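Local coordinates for acetyl-CoA hydrolase/transferase family protein (Porphyromonas gingivalis, PDB 2NVV) that probably hydrolyses acetyl-CoA or transfers its CoA to another carboxylate, and binds zinc, at residues K398-A410 with C475-R489. Numbering follows the deposited sequence.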
ATOM      1  N   LYS A 398      -7.353 -24.696 -16.320  1.00 15.52           N
ATOM      2  CA  LYS A 398      -8.167 -25.901 -16.496  1.00 15.72           C
ATOM      3  C   LYS A 398      -8.712 -26.036 -17.914  1.00 15.20           C
ATOM      4  O   LYS A 398      -9.928 -26.047 -18.122  1.00 14.05           O
ATOM      5  CB  LYS A 398      -9.340 -25.913 -15.506  1.00 17.86           C
ATOM      6  CG  LYS A 398      -8.924 -25.951 -14.032  1.00 19.54           C
ATOM      7  CD  LYS A 398      -8.133 -27.230 -13.688  1.00 21.05           C
ATOM      8  CE  LYS A 398      -7.656 -27.254 -12.226  1.00 22.08           C
ATOM      9  NZ  LYS A 398      -8.777 -27.236 -11.221  1.00 19.65           N
ATOM     10  N   ASP A 399      -7.808 -26.146 -18.881  1.00 14.86           N
ATOM     11  CA  ASP A 399      -8.190 -26.278 -20.287  1.00 13.77           C
ATOM     12  C   ASP A 399      -9.205 -25.243 -20.740  1.00 12.90           C
ATOM     13  O   ASP A 399     -10.055 -25.534 -21.578  1.00 12.74           O
ATOM     14  CB  ASP A 399      -8.742 -27.674 -20.568  1.00 17.22           C
ATOM     15  CG  ASP A 399      -7.684 -28.748 -20.431  1.00 21.27           C
ATOM     16  OD1 ASP A 399      -6.624 -28.624 -21.088  1.00 22.94           O
ATOM     17  OD2 ASP A 399      -7.905 -29.712 -19.670  1.00 23.56           O
ATOM     18  N   GLY A 400      -9.119 -24.044 -20.172  1.00 10.87           N
ATOM     19  CA  GLY A 400     -10.025 -22.981 -20.552  1.00  8.94           C
ATOM     20  C   GLY A 400     -11.295 -22.868 -19.746  1.00  8.30           C
ATOM     21  O   GLY A 400     -12.013 -21.879 -19.890  1.00  7.40           O
ATOM     22  N   LYS A 401     -11.571 -23.852 -18.896  1.00  8.53           N
ATOM     23  CA  LYS A 401     -12.788 -23.845 -18.081  1.00  8.03           C
ATOM     24  C   LYS A 401     -12.769 -22.783 -16.981  1.00  7.07           C
ATOM     25  O   LYS A 401     -13.808 -22.431 -16.411  1.00  6.39           O
ATOM     26  CB  LYS A 401     -13.007 -25.230 -17.467  1.00  9.03           C
ATOM     27  CG  LYS A 401     -13.232 -26.328 -18.495  1.00  8.82           C
ATOM     28  CD  LYS A 401     -13.317 -27.677 -17.826  1.00 11.08           C
ATOM     29  CE  LYS A 401     -13.455 -28.799 -18.848  1.00 11.55           C
ATOM     30  NZ  LYS A 401     -13.607 -30.147 -18.197  1.00 11.61           N
ATOM     31  N   ILE A 402     -11.577 -22.282 -16.675  1.00  6.39           N
ATOM     32  CA  ILE A 402     -11.428 -21.244 -15.661  1.00  6.50           C
ATOM     33  C   ILE A 402     -10.797 -20.021 -16.294  1.00  6.39           C
ATOM     34  O   ILE A 402      -9.805 -20.127 -17.012  1.00  6.39           O
ATOM     35  CB  ILE A 402     -10.518 -21.698 -14.490  1.00  6.46           C
ATOM     36  CG1 ILE A 402     -11.215 -22.793 -13.670  1.00  6.62           C
ATOM     37  CG2 ILE A 402     -10.194 -20.515 -13.594  1.00  6.39           C
ATOM     38  CD1 ILE A 402     -10.397 -23.325 -12.517  1.00  6.39           C
ATOM     39  N   SER A 403     -11.383 -18.859 -16.033  1.00  6.39           N
ATOM     40  CA  SER A 403     -10.843 -17.610 -16.546  1.00  6.39           C
ATOM     41  C   SER A 403     -10.034 -16.920 -15.438  1.00  6.39           C
ATOM     42  O   SER A 403     -10.484 -16.833 -14.293  1.00  6.39           O
ATOM     43  CB  SER A 403     -11.980 -16.692 -17.000  1.00  6.39           C
ATOM     44  OG  SER A 403     -11.488 -15.396 -17.302  1.00  6.39           O
ATOM     45  N   SER A 404      -8.843 -16.437 -15.768  1.00  6.39           N
ATOM     46  CA  SER A 404      -8.014 -15.737 -14.791  1.00  6.39           C
ATOM     47  C   SER A 404      -8.572 -14.343 -14.556  1.00  6.39           C
ATOM     48  O   SER A 404      -8.210 -13.675 -13.594  1.00  6.39           O
ATOM     49  CB  SER A 404      -6.585 -15.622 -15.287  1.00  6.39           C
ATOM     50  OG  SER A 404      -6.011 -16.895 -15.462  1.00  6.39           O
ATOM     51  N   PHE A 405      -9.456 -13.906 -15.449  1.00  7.22           N
ATOM     52  CA  PHE A 405     -10.088 -12.587 -15.364  1.00  7.25           C
ATOM     53  C   PHE A 405     -11.565 -12.745 -15.035  1.00  6.39           C
ATOM     54  O   PHE A 405     -12.284 -13.486 -15.697  1.00  6.39           O
ATOM     55  CB  PHE A 405      -9.902 -11.843 -16.685  1.00  6.39           C
ATOM     56  CG  PHE A 405      -8.473 -11.497 -16.970  1.00  6.39           C
ATOM     57  CD1 PHE A 405      -7.907 -10.331 -16.453  1.00  6.39           C
ATOM     58  CD2 PHE A 405      -7.669 -12.365 -17.697  1.00  6.39           C
ATOM     59  CE1 PHE A 405      -6.565 -10.045 -16.656  1.00  6.78           C
ATOM     60  CE2 PHE A 405      -6.327 -12.084 -17.899  1.00  6.39           C
ATOM     61  CZ  PHE A 405      -5.776 -10.926 -17.377  1.00  6.39           C
ATOM     62  N   VAL A 406     -12.008 -12.029 -14.008  1.00  6.39           N
ATOM     63  CA  VAL A 406     -13.376 -12.118 -13.538  1.00  6.39           C
ATOM     64  C   VAL A 406     -14.002 -10.746 -13.305  1.00  6.39           C
ATOM     65  O   VAL A 406     -13.302  -9.739 -13.251  1.00  6.39           O
ATOM     66  CB  VAL A 406     -13.401 -12.905 -12.217  1.00  6.39           C
ATOM     67  CG1 VAL A 406     -12.892 -14.322 -12.437  1.00  6.39           C
ATOM     68  CG2 VAL A 406     -12.532 -12.195 -11.191  1.00  6.39           C
ATOM     69  N   PRO A 407     -15.337 -10.689 -13.169  1.00  6.39           N
ATOM     70  CA  PRO A 407     -16.022  -9.412 -12.934  1.00  6.39           C
ATOM     71  C   PRO A 407     -15.462  -8.721 -11.691  1.00  6.39           C
ATOM     72  O   PRO A 407     -15.170  -7.525 -11.715  1.00  6.39           O
ATOM     73  CB  PRO A 407     -17.479  -9.833 -12.756  1.00  6.39           C
ATOM     74  CG  PRO A 407     -17.587 -11.040 -13.654  1.00  6.39           C
ATOM     75  CD  PRO A 407     -16.306 -11.784 -13.366  1.00  6.39           C
HETATM   76  N   MSE A 408     -15.329  -9.487 -10.608  1.00  6.42           N
HETATM   77  CA  MSE A 408     -14.779  -8.995  -9.348  1.00  6.39           C
HETATM   78  C   MSE A 408     -13.937 -10.103  -8.735  1.00  6.39           C
HETATM   79  O   MSE A 408     -14.341 -11.263  -8.760  1.00  6.39           O
HETATM   80  CB  MSE A 408     -15.891  -8.621  -8.370  1.00  7.21           C
HETATM   81  CG  MSE A 408     -15.382  -7.910  -7.124  1.00 10.89           C
HETATM   82 SE   MSE A 408     -16.692  -7.752  -5.683  1.00 21.19          SE
HETATM   83  CE  MSE A 408     -17.607  -6.120  -6.211  1.00 15.14           C
ATOM     84  N   VAL A 409     -12.763  -9.754  -8.204  1.00  6.63           N
ATOM     85  CA  VAL A 409     -11.899 -10.760  -7.584  1.00  6.74           C
ATOM     86  C   VAL A 409     -12.519 -11.225  -6.256  1.00  6.39           C
ATOM     87  O   VAL A 409     -12.984 -10.407  -5.459  1.00  6.39           O
ATOM     88  CB  VAL A 409     -10.447 -10.226  -7.326  1.00  6.39           C
ATOM     89  CG1 VAL A 409      -9.706 -10.055  -8.636  1.00  6.39           C
ATOM     90  CG2 VAL A 409     -10.485  -8.921  -6.581  1.00  6.79           C
ATOM     91  N   ALA A 410     -12.525 -12.542  -6.040  1.00  6.49           N
ATOM     92  CA  ALA A 410     -13.081 -13.140  -4.833  1.00  7.01           C
ATOM     93  C   ALA A 410     -12.300 -12.756  -3.579  1.00  6.39           C
ATOM     94  O   ALA A 410     -12.740 -13.024  -2.462  1.00  6.39           O
ATOM     95  CB  ALA A 410     -13.126 -14.652  -4.975  1.00  6.39           C
ATOM     96  N   CYS A 475     -21.794 -10.281  -9.547  1.00  7.95           N
ATOM     97  CA  CYS A 475     -20.349 -10.066  -9.737  1.00  6.79           C
ATOM     98  C   CYS A 475     -19.510 -11.330  -9.528  1.00  6.39           C
ATOM     99  O   CYS A 475     -18.385 -11.414 -10.022  1.00  6.56           O
ATOM    100  CB  CYS A 475     -19.837  -8.962  -8.802  1.00  6.78           C
ATOM    101  SG  CYS A 475     -20.169  -9.227  -7.054  1.00  6.39           S
ATOM    102  N   PHE A 476     -20.059 -12.308  -8.811  1.00  6.39           N
ATOM    103  CA  PHE A 476     -19.349 -13.557  -8.542  1.00  6.39           C
ATOM    104  C   PHE A 476     -19.903 -14.747  -9.307  1.00  6.43           C
ATOM    105  O   PHE A 476     -19.625 -15.897  -8.964  1.00  6.39           O
ATOM    106  CB  PHE A 476     -19.369 -13.867  -7.046  1.00  6.60           C
ATOM    107  CG  PHE A 476     -18.511 -12.941  -6.222  1.00  6.39           C
ATOM    108  CD1 PHE A 476     -18.975 -12.427  -5.012  1.00  6.39           C
ATOM    109  CD2 PHE A 476     -17.238 -12.594  -6.652  1.00  6.39           C
ATOM    110  CE1 PHE A 476     -18.179 -11.583  -4.249  1.00  7.39           C
ATOM    111  CE2 PHE A 476     -16.437 -11.751  -5.890  1.00  6.39           C
ATOM    112  CZ  PHE A 476     -16.908 -11.245  -4.688  1.00  7.10           C
ATOM    113  N   ALA A 477     -20.675 -14.472 -10.351  1.00  6.94           N
ATOM    114  CA  ALA A 477     -21.259 -15.523 -11.172  1.00  6.55           C
ATOM    115  C   ALA A 477     -20.204 -16.456 -11.769  1.00  6.39           C
ATOM    116  O   ALA A 477     -20.425 -17.658 -11.879  1.00  6.39           O
ATOM    117  CB  ALA A 477     -22.078 -14.897 -12.280  1.00  6.39           C
ATOM    118  N   PHE A 478     -19.066 -15.905 -12.171  1.00  6.39           N
ATOM    119  CA  PHE A 478     -17.989 -16.708 -12.741  1.00  6.39           C
ATOM    120  C   PHE A 478     -17.536 -17.791 -11.754  1.00  6.43           C
ATOM    121  O   PHE A 478     -17.432 -18.964 -12.105  1.00  6.39           O
ATOM    122  CB  PHE A 478     -16.804 -15.807 -13.105  1.00  6.39           C
ATOM    123  CG  PHE A 478     -16.871 -15.250 -14.500  1.00  6.39           C
ATOM    124  CD1 PHE A 478     -18.074 -14.787 -15.023  1.00  6.92           C
ATOM    125  CD2 PHE A 478     -15.732 -15.186 -15.292  1.00  6.39           C
ATOM    126  CE1 PHE A 478     -18.143 -14.268 -16.320  1.00  6.39           C
ATOM    127  CE2 PHE A 478     -15.793 -14.670 -16.589  1.00  7.08           C
ATOM    128  CZ  PHE A 478     -17.005 -14.211 -17.101  1.00  7.04           C
ATOM    129  N   HIS A 479     -17.274 -17.372 -10.518  1.00  7.49           N
ATOM    130  CA  HIS A 479     -16.835 -18.257  -9.447  1.00  8.26           C
ATOM    131  C   HIS A 479     -17.944 -19.231  -9.085  1.00  8.39           C
ATOM    132  O   HIS A 479     -17.693 -20.419  -8.835  1.00  9.74           O
ATOM    133  CB  HIS A 479     -16.485 -17.434  -8.213  1.00  6.39           C
ATOM    134  CG  HIS A 479     -15.443 -16.393  -8.459  1.00  6.39           C
ATOM    135  ND1 HIS A 479     -14.094 -16.676  -8.450  1.00  6.82           N
ATOM    136  CD2 HIS A 479     -15.547 -15.065  -8.700  1.00  6.39           C
ATOM    137  CE1 HIS A 479     -13.411 -15.566  -8.665  1.00  6.51           C
ATOM    138  NE2 HIS A 479     -14.269 -14.573  -8.820  1.00  6.39           N
ATOM    139  N   GLN A 480     -19.168 -18.711  -9.032  1.00  7.41           N
ATOM    140  CA  GLN A 480     -20.321 -19.524  -8.710  1.00  7.58           C
ATOM    141  C   GLN A 480     -20.527 -20.584  -9.771  1.00  8.43           C
ATOM    142  O   GLN A 480     -20.807 -21.733  -9.447  1.00  8.69           O
ATOM    143  CB  GLN A 480     -21.575 -18.654  -8.598  1.00  8.38           C
ATOM    144  CG  GLN A 480     -21.687 -17.873  -7.299  1.00  8.34           C
ATOM    145  CD  GLN A 480     -22.892 -16.950  -7.275  1.00  9.68           C
ATOM    146  OE1 GLN A 480     -23.446 -16.659  -6.217  1.00 10.97           O
ATOM    147  NE2 GLN A 480     -23.296 -16.474  -8.442  1.00 10.11           N
ATOM    148  N   GLU A 481     -20.383 -20.205 -11.040  1.00  8.95           N
ATOM    149  CA  GLU A 481     -20.568 -21.154 -12.143  1.00 10.05           C
ATOM    150  C   GLU A 481     -19.499 -22.229 -12.157  1.00  9.81           C
ATOM    151  O   GLU A 481     -19.765 -23.358 -12.549  1.00  9.55           O
ATOM    152  CB  GLU A 481     -20.575 -20.436 -13.498  1.00 11.31           C
ATOM    153  CG  GLU A 481     -20.866 -21.368 -14.673  1.00 13.92           C
ATOM    154  CD  GLU A 481     -22.265 -21.991 -14.609  1.00 14.21           C
ATOM    155  OE1 GLU A 481     -22.449 -23.104 -15.139  1.00 15.46           O
ATOM    156  OE2 GLU A 481     -23.185 -21.366 -14.041  1.00 14.61           O
ATOM    157  N   LEU A 482     -18.288 -21.887 -11.735  1.00  8.97           N
ATOM    158  CA  LEU A 482     -17.217 -22.874 -11.705  1.00  8.52           C
ATOM    159  C   LEU A 482     -17.607 -23.983 -10.749  1.00  9.62           C
ATOM    160  O   LEU A 482     -17.364 -25.157 -11.008  1.00  8.80           O
ATOM    161  CB  LEU A 482     -15.913 -22.245 -11.222  1.00  7.95           C
ATOM    162  CG  LEU A 482     -14.768 -23.226 -10.937  1.00  6.63           C
ATOM    163  CD1 LEU A 482     -14.384 -23.981 -12.221  1.00  7.11           C
ATOM    164  CD2 LEU A 482     -13.575 -22.460 -10.397  1.00  6.39           C
ATOM    165  N   ALA A 483     -18.221 -23.587  -9.637  1.00 11.07           N
ATOM    166  CA  ALA A 483     -18.647 -24.509  -8.591  1.00 11.31           C
ATOM    167  C   ALA A 483     -19.848 -25.329  -9.024  1.00 12.68           C
ATOM    168  O   ALA A 483     -20.015 -26.476  -8.606  1.00 13.25           O
ATOM    169  CB  ALA A 483     -18.977 -23.733  -7.324  1.00  9.94           C
ATOM    170  N   LYS A 484     -20.683 -24.745  -9.874  1.00 14.50           N
ATOM    171  CA  LYS A 484     -21.872 -25.437 -10.352  1.00 15.35           C
ATOM    172  C   LYS A 484     -21.603 -26.356 -11.549  1.00 14.26           C
ATOM    173  O   LYS A 484     -21.911 -27.544 -11.496  1.00 14.47           O
ATOM    174  CB  LYS A 484     -22.952 -24.414 -10.708  1.00 17.61           C
ATOM    175  CG  LYS A 484     -23.071 -23.283  -9.682  1.00 20.76           C
ATOM    176  CD  LYS A 484     -23.268 -23.825  -8.251  1.00 23.94           C
ATOM    177  CE  LYS A 484     -22.425 -23.071  -7.207  1.00 24.67           C
ATOM    178  NZ  LYS A 484     -22.811 -21.648  -7.042  1.00 26.30           N
ATOM    179  N   SER A 485     -21.011 -25.810 -12.610  1.00 13.75           N
ATOM    180  CA  SER A 485     -20.726 -26.562 -13.842  1.00 12.88           C
ATOM    181  C   SER A 485     -19.296 -27.015 -14.028  1.00 12.20           C
ATOM    182  O   SER A 485     -19.050 -28.009 -14.702  1.00 11.79           O
ATOM    183  CB  SER A 485     -21.094 -25.731 -15.074  1.00 13.58           C
ATOM    184  OG  SER A 485     -22.475 -25.438 -15.103  1.00 15.49           O
ATOM    185  N   GLY A 486     -18.354 -26.269 -13.464  1.00 11.95           N
ATOM    186  CA  GLY A 486     -16.954 -26.617 -13.620  1.00 10.52           C
ATOM    187  C   GLY A 486     -16.376 -25.886 -14.819  1.00 11.12           C
ATOM    188  O   GLY A 486     -15.197 -26.041 -15.150  1.00 10.90           O
ATOM    189  N   ASP A 487     -17.217 -25.089 -15.473  1.00 11.75           N
ATOM    190  CA  ASP A 487     -16.809 -24.324 -16.644  1.00 11.43           C
ATOM    191  C   ASP A 487     -17.450 -22.935 -16.604  1.00 10.90           C
ATOM    192  O   ASP A 487     -18.663 -22.799 -16.753  1.00 11.29           O
ATOM    193  CB  ASP A 487     -17.235 -25.042 -17.925  1.00 11.25           C
ATOM    194  CG  ASP A 487     -16.600 -24.440 -19.170  1.00 12.39           C
ATOM    195  OD1 ASP A 487     -16.460 -23.204 -19.232  1.00 12.34           O
ATOM    196  OD2 ASP A 487     -16.250 -25.203 -20.090  1.00 14.15           O
HETATM  197  N   MSE A 488     -16.632 -21.904 -16.420  1.00 10.59           N
HETATM  198  CA  MSE A 488     -17.145 -20.547 -16.338  1.00 10.53           C
HETATM  199  C   MSE A 488     -17.798 -20.043 -17.619  1.00  8.35           C
HETATM  200  O   MSE A 488     -18.559 -19.081 -17.590  1.00  8.85           O
HETATM  201  CB  MSE A 488     -16.022 -19.588 -15.927  1.00 12.68           C
HETATM  202  CG  MSE A 488     -15.345 -19.930 -14.607  1.00 15.75           C
HETATM  203 SE   MSE A 488     -14.110 -18.552 -14.054  1.00 20.76          SE
HETATM  204  CE  MSE A 488     -13.989 -18.976 -12.153  1.00 16.72           C
ATOM    205  N   ARG A 489     -17.502 -20.680 -18.746  1.00  8.03           N
ATOM    206  CA  ARG A 489     -18.078 -20.244 -20.023  1.00  8.45           C
ATOM    207  C   ARG A 489     -19.573 -20.484 -20.077  1.00  7.87           C
ATOM    208  O   ARG A 489     -20.248 -19.968 -20.962  1.00  7.78           O
ATOM    209  CB  ARG A 489     -17.429 -20.974 -21.195  1.00  8.09           C
ATOM    210  CG  ARG A 489     -15.961 -20.643 -21.442  1.00  9.02           C
ATOM    211  CD  ARG A 489     -15.146 -21.897 -21.273  1.00  9.02           C
ATOM    212  NE  ARG A 489     -14.376 -22.232 -22.454  1.00  7.97           N
ATOM    213  CZ  ARG A 489     -13.874 -23.439 -22.695  1.00  9.48           C
ATOM    214  NH1 ARG A 489     -14.080 -24.428 -21.830  1.00  6.45           N
ATOM    215  NH2 ARG A 489     -13.133 -23.642 -23.781  1.00 11.04           N
TER
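H479 and M408 meet because chi1 of H479 puts CG anti to the carbonyl carbon and chi2 (-83°) turns the ring so that NE2 faces the backbone O of M408. The bond is weak, NE2 lying 3.3 Å from M408 O, but the carbonyl O sits at the ring edge and in its plane. The CB of A410 lies over one imidazole face in a CH-pi contact, while V406 brings its CG2 obliquely to NE2. Histidine suits the place by joining a polar edge to a flat face that a small methyl can lie against.

M408, modelled as selenomethionine, turns its CG anti to the backbone N (chi1 -171°), and its chain then bends at chi3 to set the selenium (SE) beside F476 in an oblique Met-aromatic contact, SE standing 3.6 Å from CZ. P407 lays CD over one face of the F478 ring, 3.9 Å from the centroid, a CH-pi contact suited to proline's rigid, polarised ring carbons. Two branched aliphatic chains meet where I402 and L482 cross obliquely, I402 CG1 lying 3.7 Å from L482 CD1.

Beyond the helix, G486 takes positive phi, where a CB would press on the preceding carbonyl O, so glycine suits the helix end. The chain returns to K401, whose O receives a nearly straight bond from the backbone N of M488 (2.9 Å, 173°). R489 lays one guanidinium face over G400 O and makes a salt bridge to D487, its NH1 lying 2.9 Å from OD2; NH2 pairs with D451.

Segment 398-410 begins at K398, a predicted CoA-binding residue, and runs on into zinc-binding H411. Helix 477-484 packs along its strands 402-403 and 405-406, the latter edging a mixed sheet beside strand 355-357. Helix 453-459 adds L456 against P407 and F478, and the second subunit packs its L472 on H479.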